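Local coordinates for DNA fragmentation factor 40 KDA subunit (Mus musculus, PDB 1V0D), which cuts DNA as a nuclease during apoptosis, fragmenting the genome and driving chromatin condensation, at residues Y189-V192 with L193-C197; S130-I133 with T134-T137. All coordinates share one frame; numbering follows the deposited sequence.

Contact 1 of 2, residues Y189-V192 with L193-C197; sequences YLRV and LGSMC
Tyr189 and Leu193 meet one turn apart on the alpha-helix 186-202, the ring carbon CE2 of Tyr189 lying 3.7 Å from the methyl CD1 of Leu193. The ring swings over to this methyl because its CG stands anti to the backbone N, chi1 -169°. One step on, Val192 CG1 lies 3.8 Å from Met196 CE, the methionine chain bending at its sulfur so that the methyl folds back beside the valine. Beneath these pairs runs the i to i+4 backbone bonding of the helix: Leu193 N reaches Tyr189 O at 2.7 Å, and Met196 N reaches Val192 O at 3.1 Å.

Arg191 O is gripped twice. Ser195 N bonds to it at 3.2 Å, and Ser195 OG donates to it from the opposite face of the carbonyl plane, also at 3.2 Å, so the hydroxyl folds back onto its own helix. Further out, the apolar side is buried among other helices: Tyr189 packs on Val272 and Leu275 of helix 267-281, Leu193 on Leu171 and Val174 of helix 155-175, and Trp287 of helix 287-295 covers Val192 and Met196. The phenol is fixed at its far end as well, Tyr189 OH being hydrogen-bonded to Val174 O. Leu190 and Arg191 lie on the solvent side, where the guanidinium NH1 of Arg191 comes to 3.0 Å from Ser195 OG.

Contact 2 of 2, residues S130-I133 with T134-T137; sequences SQNI and TAET
Asn132 turns its amide onto Ala135 by a first torsion that sets CG anti to the backbone N, chi1 -174°, and a second near zero, chi2 7°, which points OD1 back toward the chain. The segment bends here in a beta turn spanning residues 132 to 135, with Ile133 and Thr134 at its corners in helical phi/psi. Ala135 N is offered two acceptors of the same residue, Asn132 O and Asn132 OD1, each at 3.3 Å and each a weak hydrogen bond. The Ala135 methyl meanwhile lies to one side of the asparagine amide, displaced outward toward its nitrogen, with Ala135 CB 3.2 Å from Asn132 ND2. If an alanine stood in place of Asn132, Ala135 N would probably be left with the weak backbone bond alone and its methyl would lose the amide beside it.

Around the turn, Arg212 ties down the outgoing chain: its NH2 hydrogen-bonds to Ile133 O and forms a salt bridge with Glu136 OE2. Lys155 NZ adds a hydrogen bond to Ala135 O, while Ile133 packs its side chain on Trp226 and Asn245. The corner also takes up a water, which accepts from Thr134 N at 3.0 Å and gives a weak bond to Asn132 OD1 at 3.5 Å.

The two contacts lie on opposite sides of the chain's centre, about 40 Å apart between centres and about 25 Å at their nearest atoms, so neither touches the other. Contact 2 comes first along the chain, in the loop between helices 116-129 and 155-175; contact 1 follows on helix 186-202. Helix 155-175 is the piece that connects them: Lys155 at its start bonds to the loop, and Leu171 and Val174 near its end pack on Leu193. Both belong to the DFF40 nuclease part of the chain, of the His-Me finger clan, as separate local features, a loop turn and a packed helix, and neither includes a zinc or magnesium ligand.

Contact 1 of 2, residues Y189-V192 with L193-C197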
ATOM      1  N   TYR A 189     -11.817 -21.032  24.658  1.00 70.79           N
ATOM      2  CA  TYR A 189     -11.223 -20.155  23.660  1.00 68.57           C
ATOM      3  C   TYR A 189     -11.587 -18.722  24.001  1.00 68.06           C
ATOM      4  O   TYR A 189     -10.718 -17.850  24.052  1.00 67.72           O
ATOM      5  CB  TYR A 189     -11.750 -20.489  22.267  1.00 67.02           C
ATOM      6  CG  TYR A 189     -11.004 -19.816  21.136  1.00 64.25           C
ATOM      7  CD1 TYR A 189      -9.883 -20.409  20.563  1.00 62.92           C
ATOM      8  CD2 TYR A 189     -11.457 -18.615  20.596  1.00 64.72           C
ATOM      9  CE1 TYR A 189      -9.238 -19.832  19.469  1.00 61.25           C
ATOM     10  CE2 TYR A 189     -10.817 -18.025  19.502  1.00 63.05           C
ATOM     11  CZ  TYR A 189      -9.714 -18.643  18.940  1.00 61.50           C
ATOM     12  OH  TYR A 189      -9.123 -18.091  17.826  1.00 59.19           O
ATOM     13  N   LEU A 190     -12.875 -18.487  24.243  1.00 67.41           N
ATOM     14  CA  LEU A 190     -13.356 -17.149  24.582  1.00 67.57           C
ATOM     15  C   LEU A 190     -12.778 -16.684  25.911  1.00 67.12           C
ATOM     16  O   LEU A 190     -12.501 -15.498  26.098  1.00 66.32           O
ATOM     17  CB  LEU A 190     -14.885 -17.133  24.628  1.00 67.29           C
ATOM     18  CG  LEU A 190     -15.540 -17.499  23.290  1.00 68.36           C
ATOM     19  CD1 LEU A 190     -17.047 -17.625  23.462  1.00 67.74           C
ATOM     20  CD2 LEU A 190     -15.188 -16.457  22.237  1.00 65.80           C
ATOM     21  N   ARG A 191     -12.595 -17.620  26.833  1.00 67.98           N
ATOM     22  CA  ARG A 191     -12.014 -17.291  28.126  1.00 70.10           C
ATOM     23  C   ARG A 191     -10.576 -16.814  27.900  1.00 70.25           C
ATOM     24  O   ARG A 191     -10.162 -15.789  28.452  1.00 71.02           O
ATOM     25  CB  ARG A 191     -12.011 -18.519  29.044  1.00 72.22           C
ATOM     26  CG  ARG A 191     -11.180 -18.332  30.309  1.00 75.89           C
ATOM     27  CD  ARG A 191     -10.321 -19.563  30.592  1.00 79.52           C
ATOM     28  NE  ARG A 191      -9.103 -19.252  31.345  1.00 81.93           N
ATOM     29  CZ  ARG A 191      -8.146 -18.423  30.928  1.00 83.48           C
ATOM     30  NH1 ARG A 191      -8.254 -17.804  29.755  1.00 84.06           N
ATOM     31  NH2 ARG A 191      -7.070 -18.213  31.679  1.00 83.17           N
ATOM     32  N   VAL A 192      -9.827 -17.564  27.090  1.00 69.03           N
ATOM     33  CA  VAL A 192      -8.435 -17.239  26.771  1.00 67.60           C
ATOM     34  C   VAL A 192      -8.389 -15.933  25.990  1.00 67.60           C
ATOM     35  O   VAL A 192      -7.625 -15.022  26.321  1.00 67.75           O
ATOM     36  CB  VAL A 192      -7.764 -18.361  25.915  1.00 67.30           C
ATOM     37  CG1 VAL A 192      -6.403 -17.910  25.414  1.00 66.19           C
ATOM     38  CG2 VAL A 192      -7.600 -19.623  26.742  1.00 66.62           C
ATOM     39  N   LEU A 193      -9.218 -15.846  24.959  1.00 67.02           N
ATOM     40  CA  LEU A 193      -9.273 -14.654  24.130  1.00 67.21           C
ATOM     41  C   LEU A 193      -9.623 -13.430  24.972  1.00 67.22           C
ATOM     42  O   LEU A 193      -9.316 -12.297  24.599  1.00 67.90           O
ATOM     43  CB  LEU A 193     -10.296 -14.851  23.014  1.00 67.80           C
ATOM     44  CG  LEU A 193     -10.231 -13.822  21.890  1.00 69.64           C
ATOM     45  CD1 LEU A 193     -10.698 -14.454  20.580  1.00 71.41           C
ATOM     46  CD2 LEU A 193     -11.066 -12.611  22.263  1.00 70.01           C
ATOM     47  N   GLY A 194     -10.264 -13.660  26.114  1.00 66.72           N
ATOM     48  CA  GLY A 194     -10.612 -12.556  26.989  1.00 65.32           C
ATOM     49  C   GLY A 194      -9.369 -12.066  27.706  1.00 64.28           C
ATOM     50  O   GLY A 194      -9.112 -10.865  27.762  1.00 64.67           O
ATOM     51  N   SER A 195      -8.595 -13.004  28.249  1.00 63.35           N
ATOM     52  CA  SER A 195      -7.355 -12.697  28.963  1.00 63.02           C
ATOM     53  C   SER A 195      -6.413 -11.865  28.097  1.00 63.51           C
ATOM     54  O   SER A 195      -5.861 -10.853  28.544  1.00 63.61           O
ATOM     55  CB  SER A 195      -6.634 -13.986  29.349  1.00 61.45           C
ATOM     56  OG  SER A 195      -7.523 -14.911  29.940  1.00 62.12           O
ATOM     57  N   MET A 196      -6.217 -12.308  26.860  1.00 62.82           N
ATOM     58  CA  MET A 196      -5.340 -11.604  25.946  1.00 62.02           C
ATOM     59  C   MET A 196      -5.818 -10.174  25.774  1.00 61.86           C
ATOM     60  O   MET A 196      -5.014  -9.252  25.676  1.00 61.92           O
ATOM     61  CB  MET A 196      -5.296 -12.308  24.587  1.00 61.46           C
ATOM     62  CG  MET A 196      -4.532 -13.634  24.585  1.00 62.47           C
ATOM     63  SD  MET A 196      -4.502 -14.421  22.942  1.00 60.64           S
ATOM     64  CE  MET A 196      -6.140 -15.092  22.885  1.00 62.31           C
ATOM     65  N   CYS A 197      -7.129  -9.980  25.752  1.00 62.20           N
ATOM     66  CA  CYS A 197      -7.662  -8.640  25.584  1.00 63.30           C
ATOM     67  C   CYS A 197      -7.410  -7.732  26.787  1.00 62.77           C
ATOM     68  O   CYS A 197      -7.136  -6.535  26.633  1.00 61.95           O
ATOM     69  CB  CYS A 197      -9.147  -8.693  25.317  1.00 65.42           C
ATOM     70  SG  CYS A 197      -9.860  -7.062  25.514  1.00 75.83           S
TER

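Contact 2 of 2, residues S130-I133 with T134-T137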
ATOM      1  N   SER A 130      10.477  19.235   1.267  1.00 70.81           N
ATOM      2  CA  SER A 130       9.258  19.813   1.846  1.00 69.92           C
ATOM      3  C   SER A 130       8.857  18.982   3.049  1.00 68.21           C
ATOM      4  O   SER A 130       7.808  18.340   3.046  1.00 69.03           O
ATOM      5  CB  SER A 130       8.102  19.790   0.837  1.00 72.44           C
ATOM      6  OG  SER A 130       8.303  20.693  -0.237  1.00 76.89           O
ATOM      7  N   GLN A 131       9.686  18.995   4.080  1.00 66.19           N
ATOM      8  CA  GLN A 131       9.414  18.209   5.271  1.00 64.99           C
ATOM      9  C   GLN A 131       9.537  19.009   6.567  1.00 63.74           C
ATOM     10  O   GLN A 131      10.279  19.988   6.640  1.00 63.39           O
ATOM     11  CB  GLN A 131      10.363  17.001   5.286  1.00 65.53           C
ATOM     12  CG  GLN A 131      10.903  16.612   6.654  1.00 66.27           C
ATOM     13  CD  GLN A 131      11.974  17.565   7.163  1.00 65.32           C
ATOM     14  OE1 GLN A 131      12.985  17.790   6.494  1.00 64.59           O
ATOM     15  NE2 GLN A 131      11.757  18.122   8.355  1.00 63.16           N
ATOM     16  N   ASN A 132       8.800  18.588   7.588  1.00 62.40           N
ATOM     17  CA  ASN A 132       8.859  19.257   8.878  1.00 62.50           C
ATOM     18  C   ASN A 132       8.724  18.255  10.029  1.00 61.67           C
ATOM     19  O   ASN A 132       7.745  18.258  10.788  1.00 60.00           O
ATOM     20  CB  ASN A 132       7.778  20.323   8.974  1.00 64.78           C
ATOM     21  CG  ASN A 132       7.892  21.143  10.239  1.00 67.15           C
ATOM     22  OD1 ASN A 132       8.860  21.011  10.996  1.00 69.81           O
ATOM     23  ND2 ASN A 132       6.907  21.999  10.477  1.00 67.41           N
ATOM     24  N   ILE A 133       9.738  17.400  10.143  1.00 60.33           N
ATOM     25  CA  ILE A 133       9.802  16.361  11.164  1.00 57.14           C
ATOM     26  C   ILE A 133       9.711  16.905  12.586  1.00 57.18           C
ATOM     27  O   ILE A 133       9.007  16.352  13.436  1.00 56.37           O
ATOM     28  CB  ILE A 133      11.112  15.584  11.049  1.00 53.59           C
ATOM     29  CG1 ILE A 133      11.213  14.949   9.669  1.00 52.17           C
ATOM     30  CG2 ILE A 133      11.187  14.533  12.130  1.00 53.40           C
ATOM     31  CD1 ILE A 133      12.548  14.284   9.417  1.00 52.11           C
ATOM     32  N   THR A 134      10.431  17.992  12.835  1.00 57.30           N
ATOM     33  CA  THR A 134      10.469  18.586  14.155  1.00 57.83           C
ATOM     34  C   THR A 134       9.117  19.000  14.708  1.00 59.29           C
ATOM     35  O   THR A 134       8.889  18.894  15.910  1.00 59.89           O
ATOM     36  CB  THR A 134      11.401  19.796  14.183  1.00 57.81           C
ATOM     37  OG1 THR A 134      12.673  19.436  13.627  1.00 56.86           O
ATOM     38  CG2 THR A 134      11.607  20.257  15.615  1.00 59.51           C
ATOM     39  N   ALA A 135       8.214  19.470  13.850  1.00 60.65           N
ATOM     40  CA  ALA A 135       6.892  19.894  14.319  1.00 62.34           C
ATOM     41  C   ALA A 135       6.104  18.721  14.908  1.00 62.97           C
ATOM     42  O   ALA A 135       6.144  17.612  14.385  1.00 63.57           O
ATOM     43  CB  ALA A 135       6.114  20.529  13.175  1.00 63.11           C
ATOM     44  N   GLU A 136       5.372  18.966  15.986  1.00 63.77           N
ATOM     45  CA  GLU A 136       4.614  17.893  16.617  1.00 66.13           C
ATOM     46  C   GLU A 136       3.113  18.130  16.675  1.00 67.98           C
ATOM     47  O   GLU A 136       2.320  17.181  16.635  1.00 68.13           O
ATOM     48  CB  GLU A 136       5.129  17.668  18.040  1.00 66.60           C
ATOM     49  CG  GLU A 136       4.412  16.560  18.790  1.00 67.61           C
ATOM     50  CD  GLU A 136       4.780  15.161  18.292  1.00 69.97           C
ATOM     51  OE1 GLU A 136       4.041  14.204  18.625  1.00 69.01           O
ATOM     52  OE2 GLU A 136       5.809  15.012  17.585  1.00 69.91           O
ATOM     53  N   THR A 137       2.725  19.398  16.772  1.00 69.97           N
ATOM     54  CA  THR A 137       1.318  19.756  16.869  1.00 70.86           C
ATOM     55  C   THR A 137       0.675  20.183  15.566  1.00 71.56           C
ATOM     56  O   THR A 137       1.345  20.661  14.643  1.00 71.23           O
ATOM     57  CB  THR A 137       1.118  20.881  17.865  1.00 70.92           C
ATOM     58  OG1 THR A 137       1.862  20.584  19.048  1.00 71.83           O
ATOM     59  CG2 THR A 137      -0.361  21.013  18.225  1.00 72.62           C
TER
HETATM   60  O   HOH W   1      11.974  19.526  10.732  1.00 56.20           O